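PDB 5XFM: alpha-glucosidase from Bacteroides thetaiotaomicron, which probably hydrolyses terminal beta-L-arabinopyranosides and alpha-galactosides as a bifunctional glycoside hydrolase of family 97. Local coordinates for residues F148-D161 and Q188-G202. The protein carries 1 engineered substitution. Sequence-based numbering, arbitrary orientation.
Sequences FPEQTTTFLCPQSD and QYGHGYTFPCLFRIG
The rings of Phe148 and Phe199 lie face to face, their centroids 3.9 Å apart and planes 19° from parallel, while Thr152 CG2 meets the edge of Phe199 and Tyr232 packs edge-to-face with Phe199. Farther along, Leu156 sets CD1 over the centre of the Tyr193 ring, 3.6 Å from its centroid, a CH-pi contact almost on the ring normal. Its other methyl, CD2, is pressed to 3.5 Å from Cys197 CB, tighter than ordinary van der Waals contact. The Tyr189 ring is sandwiched: Ser160 CA covers one face, Gln188 CG the other, with Asp161 OD2 at the edge by CD2 and Pro158 CG at the edge by CE1. With CG anti to the carbonyl carbon (chi1 -56°), the ring reaches across to Ser160, and its hydroxyl bonds Glu175. Were Tyr189 an alanine, Ser160 CA would probably lose the ring it lies against, and Glu175 its hydroxyl partner. Beside it, Asp161 OD1 lies in the plane of the His191 ring and takes a weak hydrogen bond from NE2 (2.9 Å), while water 5 links the same oxygen to Tyr189 O.

Alongside the Phe148–Phe199 stack the backbones pair antiparallel. Thr153 and Arg200 exchange two hydrogen bonds, and Phe155 N donates to Leu198 O at 2.9 Å. On the face carrying Thr153 and Arg200, Asp180 OD1 forms a salt bridge with Arg200 NE and a hydrogen bond with Thr153 OG1. Beyond a register shift of two residues, Gln159 N bonds Gly192 O (2.9 Å). Strands 153-156 and 197-200 are thus neighbours in the large antiparallel sheet of the N-terminal domain, consistent with the galactose-mutarotase-like beta-sandwich of family 97.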
ATOM      1  N   PHE A 148     -22.779  -6.207   2.511  1.00 23.36           N
ATOM      2  CA  PHE A 148     -22.873  -6.029   1.061  1.00 28.18           C
ATOM      3  C   PHE A 148     -24.114  -6.654   0.437  1.00 21.86           C
ATOM      4  O   PHE A 148     -24.693  -7.581   1.003  1.00 21.80           O
ATOM      5  CB  PHE A 148     -21.620  -6.590   0.382  1.00 22.55           C
ATOM      6  CG  PHE A 148     -20.366  -5.868   0.761  1.00 24.55           C
ATOM      7  CD1 PHE A 148     -19.967  -4.736   0.068  1.00 25.58           C
ATOM      8  CD2 PHE A 148     -19.590  -6.313   1.815  1.00 24.46           C
ATOM      9  CE1 PHE A 148     -18.807  -4.064   0.418  1.00 27.01           C
ATOM     10  CE2 PHE A 148     -18.434  -5.644   2.170  1.00 21.71           C
ATOM     11  CZ  PHE A 148     -18.045  -4.520   1.470  1.00 18.77           C
ATOM     12  N   PRO A 149     -24.537  -6.133  -0.728  1.00 22.82           N
ATOM     13  CA  PRO A 149     -25.628  -6.791  -1.454  1.00 25.11           C
ATOM     14  C   PRO A 149     -25.291  -8.235  -1.787  1.00 27.06           C
ATOM     15  O   PRO A 149     -24.138  -8.571  -2.053  1.00 28.61           O
ATOM     16  CB  PRO A 149     -25.763  -5.953  -2.726  1.00 27.96           C
ATOM     17  CG  PRO A 149     -25.236  -4.619  -2.351  1.00 32.65           C
ATOM     18  CD  PRO A 149     -24.127  -4.872  -1.369  1.00 19.87           C
ATOM     19  N   GLU A 150     -26.325  -9.063  -1.775  1.00 32.00           N
ATOM     20  CA  GLU A 150     -26.252 -10.508  -1.982  1.00 30.32           C
ATOM     21  C   GLU A 150     -25.334 -10.951  -3.126  1.00 26.77           C
ATOM     22  O   GLU A 150     -24.608 -11.935  -3.002  1.00 25.49           O
ATOM     23  CB  GLU A 150     -27.671 -11.029  -2.178  1.00 33.55           C
ATOM     24  CG  GLU A 150     -28.303 -11.402  -0.847  1.00 42.27           C
ATOM     25  CD  GLU A 150     -29.729 -11.888  -0.973  1.00 63.26           C
ATOM     26  OE1 GLU A 150     -30.083 -12.451  -2.030  1.00 63.22           O
ATOM     27  OE2 GLU A 150     -30.508 -11.678  -0.015  1.00 70.02           O
ATOM     28  N   GLN A 151     -25.386 -10.241  -4.247  1.00 26.65           N
ATOM     29  CA  GLN A 151     -24.691 -10.684  -5.453  1.00 29.38           C
ATOM     30  C   GLN A 151     -23.218 -10.270  -5.459  1.00 30.32           C
ATOM     31  O   GLN A 151     -22.525 -10.425  -6.464  1.00 32.16           O
ATOM     32  CB  GLN A 151     -25.380 -10.131  -6.705  1.00 25.15           C
ATOM     33  CG  GLN A 151     -25.192  -8.636  -6.931  1.00 28.27           C
ATOM     34  CD  GLN A 151     -26.107  -7.761  -6.083  1.00 31.51           C
ATOM     35  OE1 GLN A 151     -26.672  -8.205  -5.082  1.00 32.68           O
ATOM     36  NE2 GLN A 151     -26.243  -6.500  -6.481  1.00 26.37           N
ATOM     37  N   THR A 152     -22.743  -9.734  -4.338  1.00 30.38           N
ATOM     38  CA  THR A 152     -21.393  -9.177  -4.266  1.00 28.15           C
ATOM     39  C   THR A 152     -20.306 -10.248  -4.306  1.00 23.51           C
ATOM     40  O   THR A 152     -20.381 -11.231  -3.567  1.00 21.60           O
ATOM     41  CB  THR A 152     -21.195  -8.352  -2.981  1.00 22.72           C
ATOM     42  OG1 THR A 152     -22.135  -7.270  -2.949  1.00 21.08           O
ATOM     43  CG2 THR A 152     -19.774  -7.815  -2.908  1.00 15.75           C
ATOM     44  N   THR A 153     -19.299 -10.063  -5.160  1.00 20.43           N
ATOM     45  CA  THR A 153     -18.120 -10.934  -5.115  1.00 20.87           C
ATOM     46  C   THR A 153     -16.891 -10.196  -4.562  1.00 20.88           C
ATOM     47  O   THR A 153     -16.893  -8.973  -4.421  1.00 22.02           O
ATOM     48  CB  THR A 153     -17.790 -11.536  -6.495  1.00 22.16           C
ATOM     49  OG1 THR A 153     -17.706 -10.495  -7.472  1.00 23.07           O
ATOM     50  CG2 THR A 153     -18.867 -12.529  -6.906  1.00 22.79           C
ATOM     51  N   THR A 154     -15.847 -10.950  -4.230  1.00 22.47           N
ATOM     52  CA  THR A 154     -14.735 -10.400  -3.459  1.00 24.53           C
ATOM     53  C   THR A 154     -13.353 -10.660  -4.066  1.00 21.03           C
ATOM     54  O   THR A 154     -13.137 -11.660  -4.747  1.00 23.15           O
ATOM     55  CB  THR A 154     -14.740 -10.973  -2.022  1.00 22.10           C
ATOM     56  OG1 THR A 154     -14.202 -12.299  -2.041  1.00 15.99           O
ATOM     57  CG2 THR A 154     -16.159 -11.031  -1.457  1.00 22.54           C
ATOM     58  N   PHE A 155     -12.424  -9.746  -3.793  1.00 15.48           N
ATOM     59  CA  PHE A 155     -11.022  -9.873  -4.185  1.00 17.28           C
ATOM     60  C   PHE A 155     -10.174  -9.659  -2.936  1.00 20.41           C
ATOM     61  O   PHE A 155      -9.705  -8.547  -2.674  1.00 23.19           O
ATOM     62  CB  PHE A 155     -10.647  -8.855  -5.271  1.00 16.79           C
ATOM     63  CG  PHE A 155     -11.441  -8.990  -6.552  1.00 19.11           C
ATOM     64  CD1 PHE A 155     -12.782  -8.637  -6.602  1.00 23.00           C
ATOM     65  CD2 PHE A 155     -10.832  -9.425  -7.716  1.00 22.15           C
ATOM     66  CE1 PHE A 155     -13.509  -8.750  -7.778  1.00 22.66           C
ATOM     67  CE2 PHE A 155     -11.550  -9.535  -8.899  1.00 25.84           C
ATOM     68  CZ  PHE A 155     -12.890  -9.196  -8.928  1.00 25.52           C
ATOM     69  N   LEU A 156      -9.982 -10.729  -2.171  1.00 20.59           N
ATOM     70  CA  LEU A 156      -9.368 -10.652  -0.849  1.00 15.61           C
ATOM     71  C   LEU A 156      -8.144 -11.549  -0.674  1.00 19.86           C
ATOM     72  O   LEU A 156      -8.053 -12.623  -1.273  1.00 18.04           O
ATOM     73  CB  LEU A 156     -10.400 -11.031   0.219  1.00 16.66           C
ATOM     74  CG  LEU A 156     -11.793 -10.412   0.092  1.00 18.86           C
ATOM     75  CD1 LEU A 156     -12.785 -11.031   1.073  1.00 13.39           C
ATOM     76  CD2 LEU A 156     -11.689  -8.919   0.324  1.00 17.22           C
ATOM     77  N   CYS A 157      -7.219 -11.111   0.173  1.00 16.32           N
ATOM     78  CA  CYS A 157      -6.145 -11.978   0.640  1.00 16.92           C
ATOM     79  C   CYS A 157      -6.284 -12.144   2.152  1.00 19.21           C
ATOM     80  O   CYS A 157      -6.542 -11.175   2.878  1.00 19.45           O
ATOM     81  CB  CYS A 157      -4.770 -11.415   0.271  1.00 16.86           C
ATOM     82  SG  CYS A 157      -4.400  -9.804   0.999  1.00 20.19           S
ATOM     83  N   PRO A 158      -6.112 -13.378   2.634  1.00 19.71           N
ATOM     84  CA  PRO A 158      -6.406 -13.695   4.029  1.00 20.70           C
ATOM     85  C   PRO A 158      -5.327 -13.222   4.984  1.00 24.24           C
ATOM     86  O   PRO A 158      -4.178 -13.036   4.584  1.00 18.06           O
ATOM     87  CB  PRO A 158      -6.469 -15.215   4.017  1.00 15.62           C
ATOM     88  CG  PRO A 158      -5.426 -15.579   2.992  1.00 17.43           C
ATOM     89  CD  PRO A 158      -5.573 -14.547   1.914  1.00 15.02           C
ATOM     90  N   GLN A 159      -5.716 -13.004   6.232  1.00 21.94           N
ATOM     91  CA  GLN A 159      -4.761 -12.836   7.314  1.00 20.36           C
ATOM     92  C   GLN A 159      -4.269 -14.220   7.756  1.00 19.37           C
ATOM     93  O   GLN A 159      -5.067 -15.141   7.920  1.00 25.59           O
ATOM     94  CB  GLN A 159      -5.398 -12.067   8.476  1.00 13.86           C
ATOM     95  CG  GLN A 159      -4.561 -12.036   9.746  1.00 19.13           C
ATOM     96  CD  GLN A 159      -3.288 -11.226   9.603  1.00 21.36           C
ATOM     97  OE1 GLN A 159      -2.429 -11.534   8.775  1.00 21.30           O
ATOM     98  NE2 GLN A 159      -3.143 -10.204  10.437  1.00 20.46           N
ATOM     99  N   SER A 160      -2.963 -14.378   7.947  1.00 18.68           N
ATOM    100  CA  SER A 160      -2.415 -15.697   8.278  1.00 17.98           C
ATOM    101  C   SER A 160      -2.558 -16.028   9.762  1.00 22.26           C
ATOM    102  O   SER A 160      -3.010 -15.201  10.551  1.00 18.04           O
ATOM    103  CB  SER A 160      -0.938 -15.795   7.869  1.00 20.67           C
ATOM    104  OG  SER A 160      -0.098 -15.010   8.709  1.00 19.73           O
ATOM    105  N   ASP A 161      -2.192 -17.253  10.132  1.00 17.07           N
ATOM    106  CA  ASP A 161      -1.992 -17.588  11.535  1.00 18.21           C
ATOM    107  C   ASP A 161      -0.851 -16.729  12.057  1.00 22.96           C
ATOM    108  O   ASP A 161      -0.103 -16.136  11.274  1.00 16.97           O
ATOM    109  CB  ASP A 161      -1.659 -19.072  11.736  1.00 26.27           C
ATOM    110  CG  ASP A 161      -2.764 -19.996  11.266  1.00 29.29           C
ATOM    111  OD1 ASP A 161      -3.940 -19.743  11.605  1.00 28.42           O
ATOM    112  OD2 ASP A 161      -2.449 -20.982  10.561  1.00 36.37           O
ATOM    113  N   GLN A 188      -8.605 -18.584   4.237  1.00 24.04           N
ATOM    114  CA  GLN A 188      -7.640 -19.687   4.222  1.00 16.96           C
ATOM    115  C   GLN A 188      -7.209 -20.120   5.629  1.00 18.86           C
ATOM    116  O   GLN A 188      -7.026 -21.310   5.883  1.00 18.22           O
ATOM    117  CB  GLN A 188      -6.417 -19.286   3.392  1.00 20.16           C
ATOM    118  CG  GLN A 188      -5.248 -20.266   3.429  1.00 15.48           C
ATOM    119  CD  GLN A 188      -4.052 -19.775   2.627  1.00 19.89           C
ATOM    120  OE1 GLN A 188      -4.139 -18.781   1.905  1.00 18.32           O
ATOM    121  NE2 GLN A 188      -2.930 -20.481   2.740  1.00 26.11           N
ATOM    122  N   TYR A 189      -7.047 -19.167   6.545  1.00 18.08           N
ATOM    123  CA  TYR A 189      -6.589 -19.508   7.898  1.00 18.47           C
ATOM    124  C   TYR A 189      -7.657 -19.356   8.983  1.00 21.69           C
ATOM    125  O   TYR A 189      -7.408 -19.679  10.145  1.00 24.06           O
ATOM    126  CB  TYR A 189      -5.385 -18.659   8.299  1.00 17.83           C
ATOM    127  CG  TYR A 189      -4.197 -18.722   7.372  1.00 20.98           C
ATOM    128  CD1 TYR A 189      -4.118 -17.895   6.254  1.00 19.59           C
ATOM    129  CD2 TYR A 189      -3.145 -19.590   7.625  1.00 18.31           C
ATOM    130  CE1 TYR A 189      -3.021 -17.943   5.408  1.00 21.97           C
ATOM    131  CE2 TYR A 189      -2.046 -19.647   6.786  1.00 19.20           C
ATOM    132  CZ  TYR A 189      -1.989 -18.820   5.680  1.00 20.46           C
ATOM    133  OH  TYR A 189      -0.895 -18.873   4.841  1.00 32.57           O
ATOM    134  N   GLY A 190      -8.831 -18.855   8.618  1.00 23.41           N
ATOM    135  CA  GLY A 190      -9.867 -18.580   9.599  1.00 25.05           C
ATOM    136  C   GLY A 190      -9.616 -17.324  10.421  1.00 24.79           C
ATOM    137  O   GLY A 190     -10.048 -17.226  11.575  1.00 19.38           O
ATOM    138  N   HIS A 191      -8.902 -16.358   9.850  1.00 19.38           N
ATOM    139  CA  HIS A 191      -8.674 -15.106  10.568  1.00 20.93           C
ATOM    140  C   HIS A 191      -9.090 -13.884   9.751  1.00 17.38           C
ATOM    141  O   HIS A 191      -8.592 -12.783   9.973  1.00 22.10           O
ATOM    142  CB  HIS A 191      -7.205 -14.997  10.982  1.00 16.56           C
ATOM    143  CG  HIS A 191      -6.747 -16.111  11.875  1.00 21.74           C
ATOM    144  ND1 HIS A 191      -7.291 -16.339  13.121  1.00 23.42           N
ATOM    145  CD2 HIS A 191      -5.798 -17.061  11.701  1.00 22.68           C
ATOM    146  CE1 HIS A 191      -6.699 -17.383  13.675  1.00 18.03           C
ATOM    147  NE2 HIS A 191      -5.788 -17.839  12.835  1.00 19.93           N
ATOM    148  N   GLY A 192     -10.030 -14.074   8.829  1.00 15.78           N
ATOM    149  CA  GLY A 192     -10.482 -12.995   7.967  1.00 19.23           C
ATOM    150  C   GLY A 192      -9.425 -12.488   6.999  1.00 17.47           C
ATOM    151  O   GLY A 192      -8.559 -13.238   6.565  1.00 21.40           O
ATOM    152  N   TYR A 193      -9.487 -11.204   6.668  1.00 23.98           N
ATOM    153  CA  TYR A 193      -8.697 -10.659   5.567  1.00 17.66           C
ATOM    154  C   TYR A 193      -8.030  -9.338   5.931  1.00 15.00           C
ATOM    155  O   TYR A 193      -8.587  -8.541   6.685  1.00 22.52           O
ATOM    156  CB  TYR A 193      -9.592 -10.469   4.343  1.00 15.99           C
ATOM    157  CG  TYR A 193     -10.482 -11.659   4.089  1.00 21.03           C
ATOM    158  CD1 TYR A 193     -10.041 -12.731   3.329  1.00 17.77           C
ATOM    159  CD2 TYR A 193     -11.758 -11.722   4.635  1.00 24.46           C
ATOM    160  CE1 TYR A 193     -10.852 -13.823   3.108  1.00 22.02           C
ATOM    161  CE2 TYR A 193     -12.573 -12.812   4.421  1.00 23.00           C
ATOM    162  CZ  TYR A 193     -12.116 -13.858   3.658  1.00 16.72           C
ATOM    163  OH  TYR A 193     -12.928 -14.938   3.439  1.00 17.84           O
ATOM    164  N   THR A 194      -6.841  -9.096   5.396  1.00 16.47           N
ATOM    165  CA  THR A 194      -6.168  -7.833   5.674  1.00 19.72           C
ATOM    166  C   THR A 194      -6.529  -6.772   4.640  1.00 15.86           C
ATOM    167  O   THR A 194      -6.815  -7.090   3.481  1.00 13.26           O
ATOM    168  CB  THR A 194      -4.636  -7.989   5.735  1.00 12.04           C
ATOM    169  OG1 THR A 194      -4.138  -8.440   4.471  1.00 14.30           O
ATOM    170  CG2 THR A 194      -4.256  -8.951   6.840  1.00 15.10           C
ATOM    171  N   PHE A 195      -6.525  -5.515   5.083  1.00 13.06           N
ATOM    172  CA  PHE A 195      -6.828  -4.366   4.232  1.00 14.14           C
ATOM    173  C   PHE A 195      -5.767  -4.183   3.159  1.00 14.43           C
ATOM    174  O   PHE A 195      -4.631  -4.628   3.334  1.00 15.84           O
ATOM    175  CB  PHE A 195      -6.954  -3.082   5.074  1.00 15.65           C
ATOM    176  CG  PHE A 195      -8.171  -3.045   5.960  1.00 16.34           C
ATOM    177  CD1 PHE A 195      -9.436  -3.294   5.442  1.00 16.89           C
ATOM    178  CD2 PHE A 195      -8.050  -2.755   7.312  1.00 17.65           C
ATOM    179  CE1 PHE A 195     -10.557  -3.254   6.252  1.00 16.63           C
ATOM    180  CE2 PHE A 195      -9.168  -2.717   8.130  1.00 19.42           C
ATOM    181  CZ  PHE A 195     -10.424  -2.967   7.598  1.00 17.81           C
ATOM    182  N   PRO A 196      -6.137  -3.557   2.027  1.00 14.35           N
ATOM    183  CA  PRO A 196      -7.512  -3.158   1.698  1.00 13.89           C
ATOM    184  C   PRO A 196      -8.279  -4.306   1.055  1.00 14.49           C
ATOM    185  O   PRO A 196      -7.681  -5.314   0.660  1.00 13.08           O
ATOM    186  CB  PRO A 196      -7.312  -1.992   0.727  1.00 17.06           C
ATOM    187  CG  PRO A 196      -6.034  -2.346   0.013  1.00 11.49           C
ATOM    188  CD  PRO A 196      -5.166  -3.001   1.066  1.00 10.87           C
ATOM    189  N   CYS A 197      -9.592  -4.152   0.956  1.00 17.90           N
ATOM    190  CA  CYS A 197     -10.449  -5.238   0.509  1.00 18.11           C
ATOM    191  C   CYS A 197     -11.386  -4.786  -0.605  1.00 18.17           C
ATOM    192  O   CYS A 197     -12.175  -3.865  -0.418  1.00 18.91           O
ATOM    193  CB  CYS A 197     -11.251  -5.769   1.691  1.00 16.52           C
ATOM    194  SG  CYS A 197     -10.223  -6.370   3.032  1.00 21.47           S
ATOM    195  N   LEU A 198     -11.307  -5.453  -1.753  1.00 21.01           N
ATOM    196  CA  LEU A 198     -12.068  -5.044  -2.929  1.00 19.51           C
ATOM    197  C   LEU A 198     -13.316  -5.902  -3.130  1.00 19.49           C
ATOM    198  O   LEU A 198     -13.273  -7.124  -3.048  1.00 20.16           O
ATOM    199  CB  LEU A 198     -11.188  -5.096  -4.186  1.00 11.88           C
ATOM    200  CG  LEU A 198     -11.858  -4.617  -5.481  1.00 16.01           C
ATOM    201  CD1 LEU A 198     -12.319  -3.153  -5.367  1.00 18.85           C
ATOM    202  CD2 LEU A 198     -10.945  -4.787  -6.673  1.00 13.59           C
ATOM    203  N   PHE A 199     -14.430  -5.241  -3.404  1.00 18.77           N
ATOM    204  CA  PHE A 199     -15.702  -5.904  -3.618  1.00 21.30           C
ATOM    205  C   PHE A 199     -16.330  -5.435  -4.918  1.00 19.13           C
ATOM    206  O   PHE A 199     -16.330  -4.244  -5.225  1.00 20.28           O
ATOM    207  CB  PHE A 199     -16.658  -5.643  -2.461  1.00 18.87           C
ATOM    208  CG  PHE A 199     -16.184  -6.174  -1.139  1.00 20.35           C
ATOM    209  CD1 PHE A 199     -15.320  -5.435  -0.349  1.00 20.72           C
ATOM    210  CD2 PHE A 199     -16.638  -7.393  -0.667  1.00 20.60           C
ATOM    211  CE1 PHE A 199     -14.897  -5.915   0.879  1.00 20.08           C
ATOM    212  CE2 PHE A 199     -16.222  -7.876   0.559  1.00 24.68           C
ATOM    213  CZ  PHE A 199     -15.348  -7.135   1.333  1.00 19.98           C
ATOM    214  N   ARG A 200     -16.826  -6.388  -5.699  1.00 21.59           N
ATOM    215  CA  ARG A 200     -17.595  -6.077  -6.888  1.00 20.07           C
ATOM    216  C   ARG A 200     -19.078  -6.249  -6.589  1.00 25.83           C
ATOM    217  O   ARG A 200     -19.526  -7.336  -6.205  1.00 22.05           O
ATOM    218  CB  ARG A 200     -17.172  -6.955  -8.063  1.00 26.96           C
ATOM    219  CG  ARG A 200     -18.001  -6.731  -9.323  1.00 27.70           C
ATOM    220  CD  ARG A 200     -17.376  -7.404 -10.537  1.00 22.51           C
ATOM    221  NE  ARG A 200     -17.512  -8.854 -10.523  1.00 26.00           N
ATOM    222  CZ  ARG A 200     -18.602  -9.504 -10.915  1.00 32.43           C
ATOM    223  NH1 ARG A 200     -19.662  -8.820 -11.338  1.00 22.79           N
ATOM    224  NH2 ARG A 200     -18.634 -10.834 -10.877  1.00 25.55           N
ATOM    225  N   ILE A 201     -19.824  -5.157  -6.742  1.00 21.85           N
ATOM    226  CA  ILE A 201     -21.242  -5.126  -6.404  1.00 22.46           C
ATOM    227  C   ILE A 201     -22.092  -5.527  -7.616  1.00 27.44           C
ATOM    228  O   ILE A 201     -22.875  -4.730  -8.135  1.00 29.54           O
ATOM    229  CB  ILE A 201     -21.657  -3.729  -5.903  1.00 22.07           C
ATOM    230  CG1 ILE A 201     -20.584  -3.164  -4.958  1.00 19.25           C
ATOM    231  CG2 ILE A 201     -23.006  -3.787  -5.196  1.00 17.47           C
ATOM    232  CD1 ILE A 201     -20.386  -3.980  -3.689  1.00 16.18           C
ATOM    233  N   GLY A 202     -21.922  -6.767  -8.063  1.00 23.56           N
ATOM    234  CA  GLY A 202     -22.625  -7.255  -9.232  1.00 25.87           C
ATOM    235  C   GLY A 202     -22.278  -6.415 -10.442  1.00 26.01           C
ATOM    236  O   GLY A 202     -21.124  -6.364 -10.869  1.00 28.36           O
TER
HETATM  237  O   HOH W   1     -20.398  -9.809  -8.155  1.00 23.76           O
HETATM  238  O   HOH W   2      -7.898  -8.378   0.896  1.00 15.30           O
HETATM  239  O   HOH W   3      -2.347 -10.705   4.641  1.00 18.32           O
HETATM  240  O   HOH W   4      -7.592 -15.954   7.356  1.00 17.46           O
HETATM  241  O   HOH W   5      -5.570 -21.755  10.969  1.00 30.95           O